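Long-range contacts in probable endoglucanase (Gluconacetobacter xylinus, PDB 1WZZ), which hydrolyses internal beta-1,4-glucosidic linkages in carboxymethyl-cellulose as a secreted family 8 glycoside hydrolase built on an (alpha/alpha)6 barrel: residues N82-S87 with Y135-N140; S66-W71 with P125-D130; Y53-A58 with A112-R117; Y149-P154 with D163-N168. All coordinates share one frame; numbering follows the deposited sequence.

Interaction 1. Residues N82-S87 with Y135-N140; sequences NDKLFS and YGDVLN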
# COMPACT_ATOMS: atom_id res chain seq x y z
N ASN A 82 18.85 -13.57 5.13
CA ASN A 82 18.52 -14.22 6.38
C ASN A 82 17.02 -14.22 6.73
O ASN A 82 16.58 -14.88 7.67
CB ASN A 82 19.33 -13.63 7.52
CG ASN A 82 19.56 -14.64 8.64
OD1 ASN A 82 20.05 -15.76 8.40
ND2 ASN A 82 19.20 -14.25 9.86
N ASP A 83 16.25 -13.42 5.99
CA ASP A 83 14.79 -13.45 6.09
C ASP A 83 14.32 -13.19 4.67
O ASP A 83 15.14 -12.89 3.79
CB ASP A 83 14.20 -12.46 7.12
CG ASP A 83 14.55 -11.02 6.85
OD1 ASP A 83 15.20 -10.42 7.73
OD2 ASP A 83 14.20 -10.49 5.78
N LYS A 84 13.02 -13.28 4.45
CA LYS A 84 12.45 -13.13 3.12
C LYS A 84 11.91 -11.74 2.83
O LYS A 84 11.29 -11.53 1.79
CB LYS A 84 11.37 -14.19 2.90
CG LYS A 84 11.92 -15.64 2.87
CD LYS A 84 12.71 -15.87 1.58
CE LYS A 84 13.27 -17.30 1.48
NZ LYS A 84 14.43 -17.49 2.39
N LEU A 85 12.13 -10.80 3.74
CA LEU A 85 11.68 -9.42 3.51
C LEU A 85 12.64 -8.74 2.55
O LEU A 85 13.68 -9.31 2.14
CB LEU A 85 11.58 -8.65 4.83
CG LEU A 85 10.77 -9.40 5.88
CD1 LEU A 85 10.62 -8.56 7.17
CD2 LEU A 85 9.38 -9.74 5.26
N PHE A 86 12.29 -7.52 2.15
CA PHE A 86 13.07 -6.78 1.18
C PHE A 86 13.67 -5.47 1.65
O PHE A 86 13.00 -4.70 2.34
CB PHE A 86 12.18 -6.47 -0.04
CG PHE A 86 11.58 -7.68 -0.69
CD1 PHE A 86 10.46 -8.32 -0.12
CD2 PHE A 86 12.20 -8.26 -1.81
CE1 PHE A 86 9.98 -9.53 -0.67
CE2 PHE A 86 11.71 -9.46 -2.36
CZ PHE A 86 10.60 -10.10 -1.79
N SER A 87 14.91 -5.19 1.23
CA SER A 87 15.51 -3.89 1.54
C SER A 87 14.59 -2.91 0.78
O SER A 87 14.13 -3.20 -0.32
CB SER A 87 16.96 -3.84 1.03
OG SER A 87 17.73 -4.76 1.80
N TYR A 135 5.25 -14.05 3.65
CA TYR A 135 4.25 -13.90 4.70
C TYR A 135 4.71 -14.43 6.06
O TYR A 135 4.43 -13.83 7.11
CB TYR A 135 2.94 -14.61 4.29
CG TYR A 135 2.15 -13.89 3.19
CD1 TYR A 135 1.89 -12.53 3.28
CD2 TYR A 135 1.63 -14.60 2.11
CE1 TYR A 135 1.11 -11.87 2.29
CE2 TYR A 135 0.85 -13.95 1.13
CZ TYR A 135 0.60 -12.59 1.24
OH TYR A 135 -0.18 -11.94 0.28
N GLY A 136 5.42 -15.56 6.05
CA GLY A 136 5.88 -16.12 7.32
C GLY A 136 6.76 -15.15 8.08
O GLY A 136 6.64 -15.03 9.31
N ASP A 137 7.64 -14.45 7.37
CA ASP A 137 8.52 -13.50 7.99
C ASP A 137 7.80 -12.19 8.32
O ASP A 137 8.11 -11.57 9.31
CB ASP A 137 9.78 -13.25 7.13
CG ASP A 137 10.82 -14.37 7.31
OD1 ASP A 137 10.84 -14.98 8.41
OD2 ASP A 137 11.59 -14.63 6.38
N VAL A 138 6.83 -11.75 7.50
CA VAL A 138 6.12 -10.53 7.89
C VAL A 138 5.42 -10.81 9.22
O VAL A 138 5.44 -9.98 10.15
CB VAL A 138 5.04 -10.12 6.83
CG1 VAL A 138 4.22 -8.91 7.34
CG2 VAL A 138 5.73 -9.74 5.51
N LEU A 139 4.78 -11.96 9.32
CA LEU A 139 4.05 -12.27 10.54
C LEU A 139 4.97 -12.39 11.75
O LEU A 139 4.73 -11.79 12.81
CB LEU A 139 3.27 -13.57 10.34
CG LEU A 139 2.31 -13.92 11.49
CD1 LEU A 139 1.22 -12.82 11.66
CD2 LEU A 139 1.68 -15.28 11.17
N ASN A 140 6.05 -13.14 11.59
CA ASN A 140 6.94 -13.28 12.74
C ASN A 140 7.73 -12.05 13.12
O ASN A 140 7.87 -11.75 14.30
CB ASN A 140 7.99 -14.37 12.48
CG ASN A 140 7.41 -15.76 12.42
OD1 ASN A 140 6.30 -16.03 12.89
ND2 ASN A 140 8.20 -16.68 11.86
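Asp137 reaches out from helix 125-142 to the loop after helix 64-77, where its OD2 accepts from Lys84 N at 2.8 Å. With CG beside the backbone N (chi1 -80°), the carboxylate projects to the loop and can meet that amide. The amide approaches the anti side of OD2, 25° out of the carboxylate plane, and the N-H to acceptor angle of 151° shows a moderately bent bond. Around the same oxygen the loop adds carbon contacts: Asp83 CA lies 3.4 Å from Asp137 OD2, and Lys84 CB 3.5 Å from it. Next to this polar contact Leu85 packs on the helix through CD2. That methyl touches Val138 CG2 at 3.7 Å, the two side chains crossing at about a right angle, and the same Leu85 CD2 is 4.0 Å from Asp137 CB. An alanine in place of Asp137 would probably leave the Lys84 amide without this acceptor and let the loop move more freely over the helix. Asp83 has turned its own carboxylate back on the loop: OD2 accepts from Leu85 N at 2.9 Å and is also hydrogen-bonded to His80 ND1. The arrangement is thus an Asx turn at Asp83, docked through one carboxylate and one leucine onto a helix of the (alpha/alpha)6 barrel.

Interaction 2. Residues S66-W71 with P125-D130; sequences SFQSMW and PDYIQD
An aromatic cluster of Phe67, Trp71 and Tyr127 joins helices 64-77 and 125-142 of the (alpha/alpha)6 barrel. The axes of the two segments come no closer than 13.5 Å, so long side chains must bridge the interval, and backbone does not meet backbone. Phe67 and Trp71, one turn apart, both have CB directed toward the partner helix and, with CG anti to the backbone N, meet Tyr127 through Phe67 CE2 and Trp71 CD1. Tyr127 comes across from helix 125-142, and both of these atoms lie on the same side of its ring plane. Phe67 CE2 sits over the face, displaced toward the rim, with Tyr127 CE1 3.6 Å away; the ring planes are inclined at 52° and the pair is oblique. Trp71 CD1 lies 3.7 Å from Tyr127 CE2. Here the planes are almost perpendicular, at 83°, with 5.5 Å between the centroids of the five-membered ring and the tyrosine ring, again an oblique pair. An alanine in place of Tyr127 would probably open a gap between the two helices and leave the Phe67 and Trp71 rings freer to turn. Leu115 and Ala118 of helix 105-122 pack against the cluster, and Arg124 and Arg75 make cation-pi contacts with Tyr127 and Trp71 respectively. Tyr127 OH ends 3.2 Å from Gln68 CG. At the edge of the indole, near its plane, Trp71 NE1 gives Asp130 OD2 a weak hydrogen bond of 3.2 Å, bent to 135° at the hydrogen.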
# COMPACT_ATOMS: atom_id res chain seq x y z
N SER A 66 6.63 -9.86 -18.06
CA SER A 66 7.04 -8.72 -17.25
C SER A 66 7.09 -9.10 -15.76
O SER A 66 7.98 -8.63 -15.04
CB SER A 66 6.06 -7.54 -17.42
OG SER A 66 6.11 -7.06 -18.76
N PHE A 67 6.14 -9.91 -15.32
CA PHE A 67 6.12 -10.35 -13.92
C PHE A 67 7.43 -11.07 -13.58
O PHE A 67 8.07 -10.79 -12.56
CB PHE A 67 4.96 -11.29 -13.65
CG PHE A 67 4.84 -11.66 -12.21
CD1 PHE A 67 4.04 -10.91 -11.35
CD2 PHE A 67 5.61 -12.71 -11.69
CE1 PHE A 67 4.01 -11.20 -9.99
CE2 PHE A 67 5.59 -13.00 -10.34
CZ PHE A 67 4.79 -12.26 -9.48
N GLN A 68 7.83 -11.99 -14.45
CA GLN A 68 9.06 -12.74 -14.25
C GLN A 68 10.28 -11.85 -14.14
O GLN A 68 11.14 -12.03 -13.27
CB GLN A 68 9.23 -13.73 -15.42
CG GLN A 68 8.25 -14.88 -15.35
CD GLN A 68 8.27 -15.76 -16.60
OE1 GLN A 68 7.79 -16.91 -16.57
NE2 GLN A 68 8.80 -15.23 -17.69
N SER A 69 10.37 -10.88 -15.04
CA SER A 69 11.47 -9.94 -15.06
C SER A 69 11.52 -9.12 -13.77
O SER A 69 12.59 -8.96 -13.18
CB SER A 69 11.35 -9.01 -16.26
OG SER A 69 12.47 -8.12 -16.35
N MSE A 70 10.38 -8.59 -13.33
CA MSE A 70 10.37 -7.77 -12.13
C MSE A 70 10.63 -8.57 -10.87
O MSE A 70 11.27 -8.07 -9.95
CB MSE A 70 9.04 -7.01 -11.98
CG MSE A 70 8.86 -5.97 -13.07
SE MSE A 70 7.18 -4.98 -12.81
CE MSE A 70 6.08 -6.32 -13.48
N TRP A 71 10.12 -9.78 -10.81
CA TRP A 71 10.34 -10.61 -9.62
C TRP A 71 11.80 -11.04 -9.56
O TRP A 71 12.45 -10.98 -8.51
CB TRP A 71 9.41 -11.81 -9.66
CG TRP A 71 9.65 -12.84 -8.60
CD1 TRP A 71 9.61 -14.18 -8.78
CD2 TRP A 71 9.96 -12.63 -7.19
NE1 TRP A 71 9.87 -14.84 -7.59
CE2 TRP A 71 10.09 -13.92 -6.61
CE3 TRP A 71 10.13 -11.49 -6.38
CZ2 TRP A 71 10.39 -14.10 -5.25
CZ3 TRP A 71 10.44 -11.69 -5.02
CH2 TRP A 71 10.57 -12.99 -4.48
N PRO A 125 3.51 -23.00 -8.94
CA PRO A 125 3.61 -23.31 -7.51
C PRO A 125 4.79 -22.69 -6.78
O PRO A 125 4.73 -22.51 -5.55
CB PRO A 125 3.62 -24.86 -7.48
CG PRO A 125 4.24 -25.20 -8.82
CD PRO A 125 3.59 -24.22 -9.76
N ASP A 126 5.86 -22.38 -7.50
CA ASP A 126 7.01 -21.76 -6.86
C ASP A 126 6.60 -20.35 -6.39
O ASP A 126 7.06 -19.92 -5.34
CB ASP A 126 8.21 -21.70 -7.82
CG ASP A 126 7.90 -20.98 -9.12
OD1 ASP A 126 6.87 -21.29 -9.75
OD2 ASP A 126 8.71 -20.10 -9.51
N TYR A 127 5.76 -19.64 -7.15
CA TYR A 127 5.33 -18.29 -6.71
C TYR A 127 4.48 -18.38 -5.44
O TYR A 127 4.56 -17.51 -4.55
CB TYR A 127 4.51 -17.62 -7.83
CG TYR A 127 5.30 -17.22 -9.05
CD1 TYR A 127 4.63 -16.86 -10.23
CD2 TYR A 127 6.68 -17.15 -9.04
CE1 TYR A 127 5.32 -16.45 -11.34
CE2 TYR A 127 7.40 -16.74 -10.17
CZ TYR A 127 6.70 -16.38 -11.32
OH TYR A 127 7.41 -15.97 -12.44
N ILE A 128 3.65 -19.42 -5.34
CA ILE A 128 2.86 -19.60 -4.13
C ILE A 128 3.81 -19.81 -2.95
O ILE A 128 3.64 -19.23 -1.88
CB ILE A 128 1.90 -20.81 -4.28
CG1 ILE A 128 0.89 -20.53 -5.39
CG2 ILE A 128 1.15 -21.10 -2.95
CD1 ILE A 128 0.04 -19.30 -5.16
N GLN A 129 4.83 -20.67 -3.13
CA GLN A 129 5.80 -20.88 -2.07
C GLN A 129 6.53 -19.58 -1.70
O GLN A 129 6.77 -19.32 -0.50
CB GLN A 129 6.84 -21.91 -2.54
CG GLN A 129 6.23 -23.27 -2.66
CD GLN A 129 7.23 -24.26 -3.18
OE1 GLN A 129 8.22 -23.89 -3.79
NE2 GLN A 129 6.96 -25.56 -2.96
N ASP A 130 6.89 -18.79 -2.71
CA ASP A 130 7.60 -17.52 -2.49
C ASP A 130 6.73 -16.57 -1.66
O ASP A 130 7.23 -15.87 -0.76
CB ASP A 130 7.93 -16.83 -3.81
CG ASP A 130 8.95 -17.59 -4.63
OD1 ASP A 130 9.77 -18.34 -4.05
OD2 ASP A 130 8.92 -17.41 -5.87

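Interaction 3. Residues Y53-A58 with A112-R117; sequences YGMLFA and ALALGR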
# COMPACT_ATOMS: atom_id res chain seq x y z
N TYR A 53 4.17 -3.06 -6.58
CA TYR A 53 3.06 -2.55 -7.37
C TYR A 53 3.16 -3.08 -8.80
O TYR A 53 2.18 -3.57 -9.34
CB TYR A 53 3.09 -1.02 -7.43
CG TYR A 53 2.59 -0.35 -6.17
CD1 TYR A 53 1.37 -0.72 -5.59
CD2 TYR A 53 3.33 0.65 -5.57
CE1 TYR A 53 0.91 -0.10 -4.41
CE2 TYR A 53 2.89 1.29 -4.41
CZ TYR A 53 1.70 0.91 -3.84
OH TYR A 53 1.31 1.53 -2.67
N GLY A 54 4.34 -2.96 -9.39
CA GLY A 54 4.51 -3.42 -10.76
C GLY A 54 4.16 -4.89 -10.90
O GLY A 54 3.45 -5.28 -11.83
N MSE A 55 4.67 -5.72 -9.98
CA MSE A 55 4.37 -7.14 -10.03
C MSE A 55 2.87 -7.38 -9.88
O MSE A 55 2.29 -8.23 -10.55
CB MSE A 55 5.14 -7.88 -8.92
CG MSE A 55 6.63 -7.95 -9.25
SE MSE A 55 7.68 -8.54 -7.69
CE MSE A 55 6.80 -10.20 -7.36
N LEU A 56 2.23 -6.64 -8.99
CA LEU A 56 0.81 -6.85 -8.81
C LEU A 56 0.05 -6.50 -10.09
O LEU A 56 -0.87 -7.21 -10.50
CB LEU A 56 0.29 -5.97 -7.65
CG LEU A 56 -1.22 -6.01 -7.47
CD1 LEU A 56 -1.70 -7.39 -7.02
CD2 LEU A 56 -1.59 -4.97 -6.41
N PHE A 57 0.45 -5.41 -10.71
CA PHE A 57 -0.21 -4.96 -11.94
C PHE A 57 0.03 -5.97 -13.07
O PHE A 57 -0.91 -6.30 -13.80
CB PHE A 57 0.33 -3.59 -12.37
CG PHE A 57 0.17 -2.52 -11.33
CD1 PHE A 57 -0.77 -2.65 -10.29
CD2 PHE A 57 0.94 -1.35 -11.41
CE1 PHE A 57 -0.93 -1.64 -9.34
CE2 PHE A 57 0.77 -0.32 -10.45
CZ PHE A 57 -0.16 -0.48 -9.43
N ALA A 58 1.26 -6.44 -13.23
CA ALA A 58 1.53 -7.43 -14.29
C ALA A 58 0.75 -8.73 -14.05
O ALA A 58 0.19 -9.31 -14.99
CB ALA A 58 3.05 -7.72 -14.38
N ALA A 112 4.43 -10.00 -1.87
CA ALA A 112 3.80 -11.29 -1.53
C ALA A 112 2.41 -11.39 -2.16
O ALA A 112 2.01 -12.46 -2.62
CB ALA A 112 3.68 -11.45 -0.01
N LEU A 113 1.64 -10.31 -2.12
CA LEU A 113 0.31 -10.32 -2.73
C LEU A 113 0.45 -10.68 -4.20
O LEU A 113 -0.26 -11.58 -4.70
CB LEU A 113 -0.34 -8.94 -2.62
CG LEU A 113 -1.70 -8.82 -3.33
CD1 LEU A 113 -2.74 -9.79 -2.73
CD2 LEU A 113 -2.15 -7.40 -3.18
N ALA A 114 1.35 -9.99 -4.89
CA ALA A 114 1.57 -10.21 -6.33
C ALA A 114 1.96 -11.66 -6.61
O ALA A 114 1.48 -12.26 -7.57
CB ALA A 114 2.66 -9.26 -6.86
N LEU A 115 2.84 -12.21 -5.79
CA LEU A 115 3.26 -13.61 -5.99
C LEU A 115 2.12 -14.60 -5.79
O LEU A 115 1.99 -15.57 -6.55
CB LEU A 115 4.43 -13.92 -5.06
CG LEU A 115 5.79 -13.32 -5.51
CD1 LEU A 115 6.78 -13.26 -4.33
CD2 LEU A 115 6.39 -14.17 -6.67
N GLY A 116 1.28 -14.39 -4.78
CA GLY A 116 0.15 -15.28 -4.59
C GLY A 116 -0.79 -15.15 -5.79
O GLY A 116 -1.29 -16.14 -6.28
N ARG A 117 -1.01 -13.92 -6.28
CA ARG A 117 -1.90 -13.73 -7.42
C ARG A 117 -1.32 -14.38 -8.68
O ARG A 117 -2.06 -15.03 -9.43
CB ARG A 117 -2.15 -12.24 -7.69
CG ARG A 117 -2.94 -11.51 -6.57
CD ARG A 117 -4.40 -11.91 -6.61
NE ARG A 117 -5.27 -11.06 -5.78
CZ ARG A 117 -5.64 -11.34 -4.53
NH1 ARG A 117 -5.20 -12.43 -3.93
NH2 ARG A 117 -6.53 -10.56 -3.91
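Ala114 presses its methyl group against the backbone of helix 48-61: its CB is 3.4 Å from Leu56 N and 3.5 Å from Met55 CB. The small residue lets the helices approach closely, with CA of Leu56 and CA of Ala114 only 4.2 Å apart. The segment axes come within 8.1 Å of each other. They run nearly parallel, their N-to-C directions differing by 21°. Flanking this close point are two longer pairs. Met55, present as selenomethionine, bends at chi3 (57°) and brings CE to 3.8 Å from Leu115 CG. Leu56 extends its CD1 to 3.9 Å from Leu113 CD2. Both leucines hold CG anti to the backbone N, and their side chains meet at an oblique angle through the CD methyl groups.

Further out, Phe67 and Trp71 of helix 64-77 pack on Met55, and Leu323 of helix 315-331 packs on Leu56. The Arg117 guanidinium carries Leu113 CD1 over the centre of one face, 3.7 Å above its plane, while Arg117 NE forms a salt bridge with Glu330 OE1. Side chain meets side chain through carbon alone, and the one close nitrogen, Leu56 N, faces a methyl group; shape and apolar packing hold the segments together, with the charge of Arg117 met by another helix.

Interaction 4. Residues Y149-P154 with D163-N168; sequences YVVLMP and DSVILN
The strands bearing Val151 and Leu167, 149-152 and 164-167, have axes 8.1 Å apart at their closest and N-to-C directions at 47°; each pairs in a different antiparallel sheet, the first with 143-146 and the second with 215-218. Leu167 makes the main side-chain contact between them. Its chi1 of -51° places CG beside the backbone N and anti to the carbonyl carbon, and its two methyl groups reach Val151, the side chains crossing at about a right angle. CD2 of Leu167 is 3.7 Å from Val151 CG2, and CD1 of Leu167 is 3.8 Å from Val151 CB. The leucine also lies against the backbone, with its CD2 3.5 Å from Leu152 O.

Past the end of strand 149-152, Pro154 brings its ring to segment 163-168: its CD stands 3.1 Å from Ile166 O, and its CG faces the Leu167-Asn168 backbone. A water completes the join, donating to Leu152 O at 2.8 Å and accepting from Asn168 N at 2.8 Å. The side chain of Asn168 turns to other partners, OD1 to Ser170 OG and ND2 to Asp237 OD1, and lies about 7 Å from the side chain of Asp106, the predicted nucleophile. Direct contact is made by carbon, against methyl groups and against two carbonyl oxygens, with no direct hydrogen bond; the polar link between Leu152 O and Asn168 N runs through a single water.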
# COMPACT_ATOMS: atom_id res chain seq x y z
N TYR A 149 -3.53 -4.17 21.37
CA TYR A 149 -3.54 -4.67 20.01
C TYR A 149 -2.29 -5.44 19.61
O TYR A 149 -1.27 -5.33 20.28
CB TYR A 149 -3.59 -3.52 19.02
CG TYR A 149 -4.58 -2.41 19.32
CD1 TYR A 149 -4.16 -1.21 19.88
CD2 TYR A 149 -5.92 -2.59 19.01
CE1 TYR A 149 -5.08 -0.18 20.13
CE2 TYR A 149 -6.83 -1.58 19.25
CZ TYR A 149 -6.41 -0.39 19.81
OH TYR A 149 -7.35 0.59 20.05
N VAL A 150 -2.43 -6.20 18.54
CA VAL A 150 -1.27 -6.86 17.90
C VAL A 150 -1.22 -6.01 16.63
O VAL A 150 -2.18 -5.98 15.84
CB VAL A 150 -1.51 -8.30 17.54
CG1 VAL A 150 -0.31 -8.84 16.73
CG2 VAL A 150 -1.59 -9.13 18.84
N VAL A 151 -0.11 -5.31 16.44
CA VAL A 151 0.01 -4.41 15.30
C VAL A 151 1.03 -4.85 14.28
O VAL A 151 1.89 -5.66 14.58
CB VAL A 151 0.40 -3.01 15.78
CG1 VAL A 151 -0.64 -2.57 16.87
CG2 VAL A 151 1.82 -3.03 16.40
N LEU A 152 0.93 -4.26 13.08
CA LEU A 152 1.84 -4.52 11.98
C LEU A 152 2.84 -3.35 11.94
O LEU A 152 2.45 -2.21 11.69
CB LEU A 152 1.03 -4.58 10.69
CG LEU A 152 1.72 -4.85 9.36
CD1 LEU A 152 2.19 -6.32 9.30
CD2 LEU A 152 0.70 -4.56 8.23
N MSE A 153 4.13 -3.60 12.18
CA MSE A 153 5.15 -2.55 12.18
C MSE A 153 5.49 -2.13 10.74
O MSE A 153 5.47 -2.96 9.84
CB MSE A 153 6.46 -3.02 12.88
CG MSE A 153 6.33 -3.39 14.33
SE MSE A 153 8.08 -3.18 15.22
CE MSE A 153 9.26 -3.93 13.83
N PRO A 154 5.84 -0.86 10.52
CA PRO A 154 6.17 -0.36 9.17
C PRO A 154 7.54 -0.79 8.63
O PRO A 154 7.79 -0.73 7.43
CB PRO A 154 6.10 1.16 9.30
CG PRO A 154 5.44 1.44 10.62
CD PRO A 154 5.73 0.25 11.50
N ASP A 163 8.30 4.58 24.80
CA ASP A 163 6.91 4.64 25.25
C ASP A 163 5.82 4.27 24.24
O ASP A 163 4.68 4.04 24.62
CB ASP A 163 6.63 6.04 25.80
CG ASP A 163 7.42 6.35 27.07
OD1 ASP A 163 7.40 7.52 27.52
OD2 ASP A 163 8.06 5.42 27.63
N SER A 164 6.16 4.20 22.96
CA SER A 164 5.12 3.88 21.99
C SER A 164 5.67 3.26 20.72
O SER A 164 6.89 3.18 20.54
CB SER A 164 4.35 5.15 21.62
OG SER A 164 5.21 6.07 20.97
N VAL A 165 4.77 2.81 19.85
CA VAL A 165 5.18 2.25 18.57
C VAL A 165 4.50 3.09 17.51
O VAL A 165 3.38 3.57 17.73
CB VAL A 165 4.74 0.78 18.35
CG1 VAL A 165 5.47 -0.12 19.36
CG2 VAL A 165 3.23 0.61 18.44
N ILE A 166 5.18 3.24 16.39
CA ILE A 166 4.66 4.02 15.28
C ILE A 166 4.17 3.05 14.21
O ILE A 166 4.88 2.09 13.85
CB ILE A 166 5.75 4.91 14.66
CG1 ILE A 166 6.30 5.88 15.71
CG2 ILE A 166 5.18 5.64 13.44
CD1 ILE A 166 5.26 6.68 16.43
N LEU A 167 2.96 3.29 13.70
CA LEU A 167 2.37 2.45 12.65
C LEU A 167 2.03 3.32 11.45
O LEU A 167 1.82 4.52 11.57
CB LEU A 167 1.05 1.84 13.09
CG LEU A 167 1.01 1.12 14.43
CD1 LEU A 167 -0.36 0.56 14.71
CD2 LEU A 167 2.06 0.02 14.37
N ASN A 168 1.95 2.68 10.29
CA ASN A 168 1.52 3.39 9.10
C ASN A 168 0.31 2.56 8.69
O ASN A 168 0.45 1.45 8.21
CB ASN A 168 2.59 3.38 8.03
CG ASN A 168 2.22 4.30 6.89
OD1 ASN A 168 1.08 4.25 6.39
ND2 ASN A 168 3.14 5.14 6.49
O HOH W 1 2.33 -0.10 9.92

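Interactions 2 and 3 lie side by side, their centres 8 Å apart; Phe67 CD1 reaches Met55 O at 3.3 Å, so the aromatic cluster backs the helix pair. Interaction 1 touches both: Phe86 CZ meets Trp71 CZ3 at 3.6 Å, and Tyr135 CE1 meets Ala112 CB at 3.5 Å. It also touches interaction 4, through Val138 CG1 and Leu152 CD1 at 3.8 Å, and connects it to the rest; interactions 2 and 4 have centres 30 Å apart. The side chains of Asn168, Val138 and Leu113, from interactions 4, 1 and 3, lie about 7, 9 and 10 Å from that of the predicted nucleophile Asp106; interaction 2 is away from it and the probable proton donor Glu49.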